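Local structure of uncharacterized protein (Thermus thermophilus HB8, 6SCE) at residues W155-P160 with G167-R172; G186-Y191 with Q222-V227; V604-E609 with E621-A626. The protein is a DNA nuclease of Type III CRISPR defence, switched on when cyclic oligoadenylate binds to it, probably at CARF domains. All blocks are in the same frame, centred on the assembly; numbering follows the deposited sequence.

Interaction 1. Residues W155-P160 with G167-R172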
loop_
_atom_site.group_PDB
_atom_site.type_symbol
_atom_site.label_atom_id
_atom_site.label_comp_id
_atom_site.label_asym_id
_atom_site.label_seq_id
_atom_site.Cartn_x
_atom_site.Cartn_y
_atom_site.Cartn_z
ATOM N N TRP A 155 -1.236 11.459 25.676
ATOM C CA TRP A 155 -2.629 11.362 25.356
ATOM C C TRP A 155 -3.472 11.486 26.587
ATOM O O TRP A 155 -2.989 11.276 27.690
ATOM C CB TRP A 155 -2.895 10.040 24.641
ATOM C CG TRP A 155 -2.475 8.876 25.453
ATOM C CD1 TRP A 155 -1.215 8.374 25.588
ATOM C CD2 TRP A 155 -3.310 8.093 26.268
ATOM N NE1 TRP A 155 -1.218 7.306 26.416
ATOM C CE2 TRP A 155 -2.492 7.113 26.872
ATOM C CE3 TRP A 155 -4.661 8.115 26.551
ATOM C CZ2 TRP A 155 -2.987 6.169 27.733
ATOM C CZ3 TRP A 155 -5.162 7.159 27.401
ATOM C CH2 TRP A 155 -4.326 6.202 27.989
ATOM N N GLU A 156 -4.729 11.837 26.380
ATOM C CA GLU A 156 -5.716 11.887 27.446
ATOM C C GLU A 156 -7.067 11.469 26.926
ATOM O O GLU A 156 -7.437 11.775 25.766
ATOM C CB GLU A 156 -5.785 13.293 28.027
ATOM C CG GLU A 156 -6.111 14.356 27.008
ATOM C CD GLU A 156 -6.028 15.739 27.600
ATOM O OE1 GLU A 156 -7.051 16.464 27.532
ATOM O OE2 GLU A 156 -4.951 16.066 28.156
ATOM N N ARG A 157 -7.815 10.776 27.779
ATOM C CA ARG A 157 -9.103 10.247 27.401
ATOM C C ARG A 157 -10.117 11.365 27.229
ATOM O O ARG A 157 -10.154 12.309 28.017
ATOM C CB ARG A 157 -9.615 9.234 28.418
ATOM C CG ARG A 157 -8.792 7.931 28.507
ATOM C CD ARG A 157 -9.099 7.023 27.329
ATOM N NE ARG A 157 -10.497 6.632 27.329
ATOM C CZ ARG A 157 -11.001 5.611 28.007
ATOM N NH1 ARG A 157 -10.213 4.820 28.736
ATOM N NH2 ARG A 157 -12.301 5.376 27.956
ATOM N N VAL A 158 -10.943 11.242 26.203
ATOM C CA VAL A 158 -11.976 12.239 25.934
ATOM C C VAL A 158 -13.188 11.504 25.497
ATOM O O VAL A 158 -13.125 10.324 25.109
ATOM C CB VAL A 158 -11.577 13.257 24.846
ATOM C CG1 VAL A 158 -10.455 14.141 25.326
ATOM C CG2 VAL A 158 -11.225 12.554 23.532
ATOM N N SER A 159 -14.311 12.199 25.529
ATOM C CA SER A 159 -15.528 11.627 25.057
ATOM C C SER A 159 -15.365 11.292 23.563
ATOM O O SER A 159 -14.819 12.099 22.822
ATOM C CB SER A 159 -16.679 12.635 25.244
ATOM O OG SER A 159 -17.790 12.112 24.587
ATOM N N PRO A 160 -15.842 10.124 23.111
ATOM C CA PRO A 160 -15.642 9.832 21.679
ATOM C C PRO A 160 -16.599 10.598 20.766
ATOM O O PRO A 160 -17.648 11.053 21.223
ATOM C CB PRO A 160 -15.926 8.330 21.597
ATOM C CG PRO A 160 -16.924 8.114 22.680
ATOM C CD PRO A 160 -16.406 8.961 23.810
ATOM N N GLY A 167 -19.827 2.371 22.655
ATOM C CA GLY A 167 -18.748 1.529 23.116
ATOM C C GLY A 167 -17.372 2.014 22.719
ATOM O O GLY A 167 -16.397 1.555 23.280
ATOM N N ALA A 168 -17.286 2.974 21.795
ATOM C CA ALA A 168 -15.999 3.528 21.409
ATOM C C ALA A 168 -15.315 4.219 22.569
ATOM O O ALA A 168 -15.959 4.817 23.426
ATOM C CB ALA A 168 -16.152 4.500 20.251
ATOM N N GLN A 169 -13.996 4.148 22.579
ATOM C CA GLN A 169 -13.179 4.896 23.517
ATOM C C GLN A 169 -12.280 5.829 22.698
ATOM O O GLN A 169 -11.837 5.480 21.582
ATOM C CB GLN A 169 -12.269 3.956 24.319
ATOM C CG GLN A 169 -12.923 2.830 25.153
ATOM C CD GLN A 169 -11.863 1.779 25.561
ATOM O OE1 GLN A 169 -11.350 0.987 24.703
ATOM N NE2 GLN A 169 -11.490 1.782 26.861
ATOM N N ALA A 170 -11.939 6.983 23.251
ATOM C CA ALA A 170 -11.163 7.962 22.494
ATOM C C ALA A 170 -10.123 8.673 23.324
ATOM O O ALA A 170 -10.233 8.793 24.553
ATOM C CB ALA A 170 -12.084 8.963 21.824
ATOM N N ALA A 171 -9.087 9.128 22.645
ATOM C CA ALA A 171 -8.026 9.898 23.278
ATOM C C ALA A 171 -7.640 11.075 22.409
ATOM O O ALA A 171 -7.533 10.956 21.198
ATOM C CB ALA A 171 -6.813 9.040 23.492
ATOM N N ARG A 172 -7.407 12.210 23.041
ATOM C CA ARG A 172 -6.820 13.341 22.394
ATOM C C ARG A 172 -5.322 13.288 22.620
ATOM O O ARG A 172 -4.861 12.891 23.674
ATOM C CB ARG A 172 -7.419 14.613 22.981
ATOM C CG ARG A 172 -7.010 15.850 22.264
ATOM C CD ARG A 172 -7.766 17.053 22.814
ATOM N NE ARG A 172 -7.234 17.455 24.104
ATOM C CZ ARG A 172 -6.177 18.256 24.268
ATOM N NH1 ARG A 172 -5.520 18.752 23.218
ATOM N NH2 ARG A 172 -5.773 18.563 25.498
HETATM O O HOH W 1 -12.998 7.718 25.849
#
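Main-chain bonding defines a short antiparallel pairing of 156-158 with 169-172. Glu156 and Arg172 form a hydrogen-bonded pair: Glu156 N reaches Arg172 O at 2.9 Å and Arg172 N reaches Glu156 O at 2.8 Å, each donor nearly along the C=O axis. Arg157 and Ala171 follow as a non-hydrogen-bonded pair. Farther on, Val158 N still bonds Ala170 O (3.0 Å), but from above the carbonyl plane, and a water replaces the direct return bond. It donates to Val158 O at 2.7 Å, and accepts from Ala170 N at 2.9 Å and from Arg157 NE, so three groups grip it.

Among charged groups, Arg172 NH2 makes a salt bridge to Glu156 OE1 (3.2 Å). The acid lies in the guanidinium plane, yet the donor stands 69° out of the carboxylate plane. Arg157, bent at chi2 and chi3, lays one guanidinium face over Gln169 CB while its NH1 pairs with Glu141.

Apolar contacts are small. Pro160 CB rests on Ala170 CB at 3.9 Å, and Trp155 CE3 meets Ala171 CB obliquely, also at 3.9 Å.

This hairpin forms the outer edge of a mixed sheet. Strand 179-184 continues the sheet beyond 169-172, where Val180 touches the side chains of Val158 and Ala170, while helix 140-148 covers the face bearing Arg157 and Ala171, where Leu140 touches both.

Interaction 2. Residues G186-Y191 with Q222-V227; sequences GLPYWY and QLCLPV. With nucleotides of chain B.
Strands 187-191 and 225-227 run parallel at 32° with axes 4.8 Å apart, Trp190 being bonded to strand 225-227 through both its N and its O: N to Leu225 O at 3.1 Å, and O to Val227 N at 2.9 Å in the carbonyl plane. Leu225 N adds a weak bond to Pro188 O, and where the strands part a water donates to both Pro188 O and Leu223 O.

Tyr189 sets ring atom CD2 against Leu225 CB (3.8 Å) and turns its ring edge to Val227 CG2. Tyr191, with CG anti to the backbone N, brings CD2 within 3.6 Å of Val227 CG1. On the other face of the sheet Cys224 SG lies beside Trp190 CB, and the indole NE1 is satisfied by Glu215. The Tyr189 hydroxyl bonds Leu116 N.

Leu223 faces two ways: CD1 meets Pro188 CD at 3.7 Å, while CD2 stands straight over the adenine of A2 of chain B, 3.5 Å from its C4. Gln222 has an extended chain that lays its amide flat on the adenine face of A1 of chain B, with OE1 3.5 Å from C4. An alanine in place of Gln222 would remove this amide and would probably leave that base less firmly seated.

The whole is a beta-alpha-beta unit crossing over through helix 206-220, whose Phe212 stacks on Trp190; the turn leading into its second strand presents two successive side chains to the bases of the bound RNA.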
loop_
_atom_site.group_PDB
_atom_site.type_symbol
_atom_site.label_atom_id
_atom_site.label_comp_id
_atom_site.label_asym_id
_atom_site.label_seq_id
_atom_site.Cartn_x
_atom_site.Cartn_y
_atom_site.Cartn_z
ATOM N N GLY A 186 -11.937 -2.959 19.121
ATOM C CA GLY A 186 -10.608 -3.491 18.858
ATOM C C GLY A 186 -9.832 -2.902 17.705
ATOM O O GLY A 186 -8.726 -3.369 17.444
ATOM N N LEU A 187 -10.377 -1.896 17.016
ATOM C CA LEU A 187 -9.710 -1.304 15.876
ATOM C C LEU A 187 -9.486 0.191 16.051
ATOM O O LEU A 187 -10.286 0.871 16.738
ATOM C CB LEU A 187 -10.508 -1.568 14.600
ATOM C CG LEU A 187 -10.680 -3.018 14.145
ATOM C CD1 LEU A 187 -11.577 -2.997 12.917
ATOM C CD2 LEU A 187 -9.324 -3.625 13.867
ATOM N N PRO A 188 -8.363 0.703 15.497
ATOM C CA PRO A 188 -8.007 2.100 15.619
ATOM C C PRO A 188 -8.512 2.942 14.464
ATOM O O PRO A 188 -8.490 2.503 13.311
ATOM C CB PRO A 188 -6.478 2.058 15.597
ATOM C CG PRO A 188 -6.193 0.923 14.671
ATOM C CD PRO A 188 -7.312 -0.048 14.777
ATOM N N TYR A 189 -8.866 4.178 14.803
ATOM C CA TYR A 189 -9.372 5.188 13.874
ATOM C C TYR A 189 -8.746 6.519 14.257
ATOM O O TYR A 189 -8.568 6.802 15.438
ATOM C CB TYR A 189 -10.897 5.297 13.969
ATOM C CG TYR A 189 -11.615 4.004 13.689
ATOM C CD1 TYR A 189 -11.764 3.046 14.684
ATOM C CD2 TYR A 189 -12.134 3.731 12.438
ATOM C CE1 TYR A 189 -12.401 1.847 14.443
ATOM C CE2 TYR A 189 -12.796 2.536 12.182
ATOM C CZ TYR A 189 -12.921 1.593 13.186
ATOM O OH TYR A 189 -13.545 0.397 12.923
ATOM N N TRP A 190 -8.376 7.311 13.262
ATOM C CA TRP A 190 -7.830 8.658 13.466
ATOM C C TRP A 190 -8.898 9.569 12.832
ATOM O O TRP A 190 -9.151 9.513 11.640
ATOM C CB TRP A 190 -6.492 8.774 12.781
ATOM C CG TRP A 190 -5.739 10.069 12.951
ATOM C CD1 TRP A 190 -5.190 10.817 11.958
ATOM C CD2 TRP A 190 -5.446 10.754 14.174
ATOM N NE1 TRP A 190 -4.565 11.935 12.475
ATOM C CE2 TRP A 190 -4.715 11.922 13.837
ATOM C CE3 TRP A 190 -5.736 10.502 15.512
ATOM C CZ2 TRP A 190 -4.267 12.830 14.793
ATOM C CZ3 TRP A 190 -5.290 11.412 16.479
ATOM C CH2 TRP A 190 -4.550 12.550 16.111
ATOM N N TYR A 191 -9.570 10.318 13.684
ATOM C CA TYR A 191 -10.806 11.011 13.320
ATOM C C TYR A 191 -10.570 12.517 13.352
ATOM O O TYR A 191 -10.147 13.077 14.351
ATOM C CB TYR A 191 -11.894 10.596 14.284
ATOM C CG TYR A 191 -13.270 11.160 14.027
ATOM C CD1 TYR A 191 -13.658 12.382 14.575
ATOM C CD2 TYR A 191 -14.198 10.461 13.286
ATOM C CE1 TYR A 191 -14.938 12.896 14.372
ATOM C CE2 TYR A 191 -15.473 10.984 13.067
ATOM C CZ TYR A 191 -15.833 12.183 13.639
ATOM O OH TYR A 191 -17.101 12.664 13.406
ATOM N N GLN A 222 -1.192 0.181 9.687
ATOM C CA GLN A 222 -1.687 -0.091 8.355
ATOM C C GLN A 222 -3.191 -0.073 8.258
ATOM O O GLN A 222 -3.722 0.330 7.223
ATOM C CB GLN A 222 -1.123 -1.439 7.929
ATOM C CG GLN A 222 -1.472 -1.924 6.570
ATOM C CD GLN A 222 -0.717 -3.208 6.187
ATOM O OE1 GLN A 222 0.079 -3.780 6.958
ATOM N NE2 GLN A 222 -0.921 -3.611 4.966
ATOM N N LEU A 223 -3.901 -0.511 9.281
ATOM C CA LEU A 223 -5.353 -0.526 9.105
ATOM C C LEU A 223 -6.071 0.574 9.858
ATOM O O LEU A 223 -7.292 0.562 9.942
ATOM C CB LEU A 223 -5.959 -1.915 9.314
ATOM C CG LEU A 223 -5.764 -2.659 10.599
ATOM C CD1 LEU A 223 -6.311 -1.828 11.733
ATOM C CD2 LEU A 223 -6.468 -4.014 10.508
ATOM N N CYS A 224 -5.322 1.529 10.394
ATOM C CA CYS A 224 -5.922 2.671 11.057
ATOM C C CYS A 224 -6.642 3.520 9.996
ATOM O O CYS A 224 -6.023 4.048 9.085
ATOM C CB CYS A 224 -4.868 3.497 11.748
ATOM S SG CYS A 224 -5.544 4.909 12.688
ATOM N N LEU A 225 -7.955 3.631 10.110
ATOM C CA LEU A 225 -8.730 4.334 9.110
ATOM C C LEU A 225 -8.715 5.853 9.385
ATOM O O LEU A 225 -9.084 6.267 10.472
ATOM C CB LEU A 225 -10.167 3.816 9.177
ATOM C CG LEU A 225 -11.094 4.288 8.068
ATOM C CD1 LEU A 225 -10.612 3.843 6.703
ATOM C CD2 LEU A 225 -12.478 3.734 8.356
ATOM N N PRO A 226 -8.296 6.679 8.408
ATOM C CA PRO A 226 -8.422 8.125 8.579
ATOM C C PRO A 226 -9.851 8.523 8.237
ATOM O O PRO A 226 -10.266 8.444 7.066
ATOM C CB PRO A 226 -7.436 8.696 7.551
ATOM C CG PRO A 226 -6.760 7.507 6.904
ATOM C CD PRO A 226 -7.699 6.359 7.113
ATOM N N VAL A 227 -10.590 8.931 9.243
ATOM C CA VAL A 227 -12.007 9.241 9.072
ATOM C C VAL A 227 -12.133 10.753 9.065
ATOM O O VAL A 227 -11.695 11.393 10.017
ATOM C CB VAL A 227 -12.852 8.663 10.199
ATOM C CG1 VAL A 227 -14.329 9.008 9.971
ATOM C CG2 VAL A 227 -12.674 7.154 10.314
ATOM P P A B 1 1.830 -8.897 2.833
ATOM O OP1 A B 1 2.060 -10.299 2.360
ATOM O OP2 A B 1 0.399 -8.402 2.844
ATOM O "O5'" A B 1 2.472 -8.801 4.291
ATOM C "C5'" A B 1 2.035 -7.829 5.237
ATOM C "C4'" A B 1 3.192 -7.516 6.156
ATOM O "O4'" A B 1 4.174 -6.724 5.438
ATOM C "C3'" A B 1 2.785 -6.712 7.395
ATOM O "O3'" A B 1 2.674 -7.622 8.496
ATOM C "C2'" A B 1 3.926 -5.693 7.530
ATOM O "O2'" A B 1 4.990 -6.211 8.301
ATOM C "C1'" A B 1 4.354 -5.483 6.083
ATOM N N9 A B 1 3.582 -4.474 5.356
ATOM C C8 A B 1 3.054 -4.611 4.103
ATOM N N7 A B 1 2.426 -3.532 3.710
ATOM C C5 A B 1 2.571 -2.633 4.753
ATOM C C6 A B 1 2.122 -1.310 4.935
ATOM N N6 A B 1 1.401 -0.654 4.030
ATOM N N1 A B 1 2.444 -0.694 6.098
ATOM C C2 A B 1 3.158 -1.380 7.003
ATOM N N3 A B 1 3.618 -2.630 6.943
ATOM C C4 A B 1 3.284 -3.208 5.778
ATOM P P A B 2 2.095 -7.139 9.920
ATOM O OP1 A B 2 2.442 -5.724 10.258
ATOM O OP2 A B 2 2.397 -8.280 10.854
ATOM O "O5'" A B 2 0.519 -7.172 9.622
ATOM C "C5'" A B 2 -0.131 -8.459 9.503
ATOM C "C4'" A B 2 -1.608 -8.252 9.280
ATOM O "O4'" A B 2 -2.178 -7.666 10.481
ATOM C "C3'" A B 2 -1.987 -7.333 8.126
ATOM O "O3'" A B 2 -3.107 -7.844 7.404
ATOM C "C2'" A B 2 -2.389 -6.040 8.831
ATOM O "O2'" A B 2 -3.353 -5.309 8.106
ATOM C "C1'" A B 2 -2.991 -6.581 10.121
ATOM N N9 A B 2 -3.060 -5.628 11.212
ATOM C C8 A B 2 -2.330 -4.471 11.364
ATOM N N7 A B 2 -2.678 -3.797 12.431
ATOM C C5 A B 2 -3.703 -4.536 13.002
ATOM C C6 A B 2 -4.498 -4.335 14.148
ATOM N N6 A B 2 -4.433 -3.247 14.912
ATOM N N1 A B 2 -5.402 -5.297 14.451
ATOM C C2 A B 2 -5.528 -6.337 13.615
ATOM N N3 A B 2 -4.848 -6.626 12.504
ATOM C C4 A B 2 -3.946 -5.667 12.251
HETATM O O HOH W 2 -9.479 0.591 11.642
#

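Interaction 3. Residues V604-E609 with E621-A626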
loop_
_atom_site.group_PDB
_atom_site.type_symbol
_atom_site.label_atom_id
_atom_site.label_comp_id
_atom_site.label_asym_id
_atom_site.label_seq_id
_atom_site.Cartn_x
_atom_site.Cartn_y
_atom_site.Cartn_z
ATOM N N VAL A 604 14.133 10.411 -2.770
ATOM C CA VAL A 604 15.576 10.465 -3.023
ATOM C C VAL A 604 15.847 11.858 -3.615
ATOM O O VAL A 604 15.121 12.314 -4.498
ATOM C CB VAL A 604 16.018 9.358 -4.012
ATOM C CG1 VAL A 604 17.488 9.495 -4.402
ATOM C CG2 VAL A 604 15.760 7.980 -3.424
ATOM N N TYR A 605 16.861 12.541 -3.089
ATOM C CA TYR A 605 17.156 13.919 -3.468
ATOM C C TYR A 605 18.438 13.983 -4.283
ATOM O O TYR A 605 19.475 13.462 -3.858
ATOM C CB TYR A 605 17.306 14.777 -2.224
ATOM C CG TYR A 605 15.996 15.004 -1.527
ATOM C CD1 TYR A 605 15.530 14.113 -0.566
ATOM C CD2 TYR A 605 15.213 16.094 -1.843
ATOM C CE1 TYR A 605 14.320 14.330 0.073
ATOM C CE2 TYR A 605 14.009 16.317 -1.214
ATOM C CZ TYR A 605 13.564 15.432 -0.259
ATOM O OH TYR A 605 12.359 15.677 0.351
HETATM N N MSE A 606 18.361 14.616 -5.452
HETATM C CA MSE A 606 19.526 14.758 -6.330
HETATM C C MSE A 606 19.620 16.153 -6.878
HETATM O O MSE A 606 18.656 16.937 -6.829
HETATM C CB MSE A 606 19.428 13.789 -7.502
HETATM C CG MSE A 606 19.377 12.343 -7.028
HETATM SE SE MSE A 606 19.458 11.172 -8.578
HETATM C CE MSE A 606 21.427 11.036 -8.816
ATOM N N ALA A 607 20.793 16.485 -7.418
ATOM C CA ALA A 607 21.006 17.811 -7.978
ATOM C C ALA A 607 22.069 17.830 -9.077
ATOM O O ALA A 607 23.050 17.085 -9.031
ATOM C CB ALA A 607 21.361 18.793 -6.873
ATOM N N LEU A 608 21.840 18.683 -10.072
ATOM C CA LEU A 608 22.797 18.884 -11.155
ATOM C C LEU A 608 24.064 19.531 -10.589
ATOM O O LEU A 608 25.179 19.073 -10.868
ATOM C CB LEU A 608 22.190 19.713 -12.291
ATOM C CG LEU A 608 21.433 18.911 -13.353
ATOM C CD1 LEU A 608 20.305 18.095 -12.737
ATOM C CD2 LEU A 608 20.880 19.825 -14.438
ATOM N N GLU A 609 23.881 20.571 -9.775
ATOM C CA GLU A 609 24.979 21.162 -9.003
ATOM C C GLU A 609 24.581 21.376 -7.550
ATOM O O GLU A 609 23.409 21.612 -7.244
ATOM C CB GLU A 609 25.403 22.508 -9.602
ATOM C CG GLU A 609 25.948 22.452 -11.021
ATOM C CD GLU A 609 27.236 21.653 -11.152
ATOM O OE1 GLU A 609 27.915 21.394 -10.129
ATOM O OE2 GLU A 609 27.573 21.277 -12.295
ATOM N N GLU A 621 25.545 11.829 -12.624
ATOM C CA GLU A 621 26.717 10.960 -12.393
ATOM C C GLU A 621 26.443 9.899 -11.341
ATOM O O GLU A 621 26.833 8.750 -11.508
ATOM C CB GLU A 621 27.960 11.769 -11.963
ATOM C CG GLU A 621 28.650 12.546 -13.078
ATOM C CD GLU A 621 27.946 13.845 -13.449
ATOM O OE1 GLU A 621 26.997 14.264 -12.747
ATOM O OE2 GLU A 621 28.351 14.454 -14.460
ATOM N N GLU A 622 25.778 10.297 -10.257
ATOM C CA GLU A 622 25.525 9.398 -9.136
ATOM C C GLU A 622 24.133 8.751 -9.138
ATOM O O GLU A 622 23.637 8.391 -8.070
ATOM C CB GLU A 622 25.742 10.140 -7.816
ATOM C CG GLU A 622 27.179 10.570 -7.593
ATOM C CD GLU A 622 27.397 11.148 -6.212
ATOM O OE1 GLU A 622 26.689 12.112 -5.849
ATOM O OE2 GLU A 622 28.276 10.637 -5.486
ATOM N N LEU A 623 23.514 8.591 -10.313
ATOM C CA LEU A 623 22.226 7.894 -10.414
ATOM C C LEU A 623 22.294 6.503 -9.797
ATOM O O LEU A 623 21.537 6.194 -8.876
ATOM C CB LEU A 623 21.749 7.778 -11.863
ATOM C CG LEU A 623 20.699 8.785 -12.325
ATOM C CD1 LEU A 623 20.322 8.492 -13.770
ATOM C CD2 LEU A 623 19.467 8.763 -11.429
ATOM N N GLU A 624 23.191 5.666 -10.308
ATOM C CA GLU A 624 23.392 4.328 -9.759
ATOM C C GLU A 624 23.462 4.351 -8.225
ATOM O O GLU A 624 22.740 3.627 -7.540
ATOM C CB GLU A 624 24.673 3.720 -10.340
ATOM C CG GLU A 624 25.013 2.315 -9.849
ATOM C CD GLU A 624 24.231 1.224 -10.552
ATOM O OE1 GLU A 624 23.068 1.462 -10.945
ATOM O OE2 GLU A 624 24.789 0.117 -10.708
ATOM N N LYS A 625 24.336 5.202 -7.708
ATOM C CA LYS A 625 24.563 5.352 -6.273
ATOM C C LYS A 625 23.286 5.762 -5.536
ATOM O O LYS A 625 22.983 5.218 -4.471
ATOM C CB LYS A 625 25.658 6.401 -6.054
ATOM C CG LYS A 625 26.373 6.372 -4.720
ATOM C CD LYS A 625 27.558 7.334 -4.770
ATOM C CE LYS A 625 28.382 7.299 -3.495
ATOM N NZ LYS A 625 27.654 7.908 -2.348
ATOM N N ALA A 626 22.543 6.713 -6.106
ATOM C CA ALA A 626 21.316 7.235 -5.491
ATOM C C ALA A 626 20.166 6.222 -5.496
ATOM O O ALA A 626 19.513 6.029 -4.471
ATOM C CB ALA A 626 20.873 8.519 -6.175
#
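One long side chain supplies most of the fit between strand 604-607 and the start of helix 623-626. Met606, present as selenomethionine, leaves the strand pointing at the helix. Its CG is anti to the carbonyl carbon and chi2 is extended, so the chain reaches outward before chi3 (86°) turns the terminal methyl aside. That bend places CE in the notch where the helix begins, 3.5 Å from Glu622 O and 3.5 Å from Leu623 N.

Three residues at the start of the helix line the notch. Glu622, at the N-cap position, contributes its carbonyl, whose oxygen also takes the first-turn bond from Ala626 N at 2.8 Å. Leu623 provides a wall: although its CB starts out away from the strand, branch CD2 swings back to touch Met606 SE at 3.7 Å, the two side chains crossing at about a right angle. Ala626, three residues on, forms a second wall, set at about a right angle to the first as seen from the selenium, and its CB lies 3.7 Å from Met606 CE.

That same methyl is a small knob for the strand. Val604 also points at the helix, and its CG1 meets Ala626 CB at 3.9 Å, so the alanine is touched by both strand residues that face the helix. Tyr605, between them, points away. Tyr617, touching Met606 and Ala626, and Phe619, touching Met606, add aromatic cover; Leu623 also leans on Leu509 of helix 499-513.

Such apolar packing of a helix on one face of a mixed sheet is ordinary alpha/beta layering. Here the sheet places 603-607 between strands 584-592 and 617-618, in a C-terminal domain consistent with the PD-(D/E)XK nuclease fold.

In the fold
Interactions 1 and 2 share one six-stranded mixed sheet: the 155-172 hairpin forms an edge, and strand 187-192 is reached across 179-184. Their centres are 13 Å apart and their nearest atoms about 5 Å, without touching. Interaction 2 alone meets the RNA; the nearest atom of interaction 1 lies about 13 Å from the bound RNA, that of interaction 3 about 16 Å from the bound RNA. Interaction 3 belongs to a separate sheet, its centre 37 Å from that of interaction 2, across the chain's centre, and 46 Å from that of interaction 1. None of these contacts by itself links the RNA to the probable nuclease domain, so any coupling would probably run through other parts of the chain.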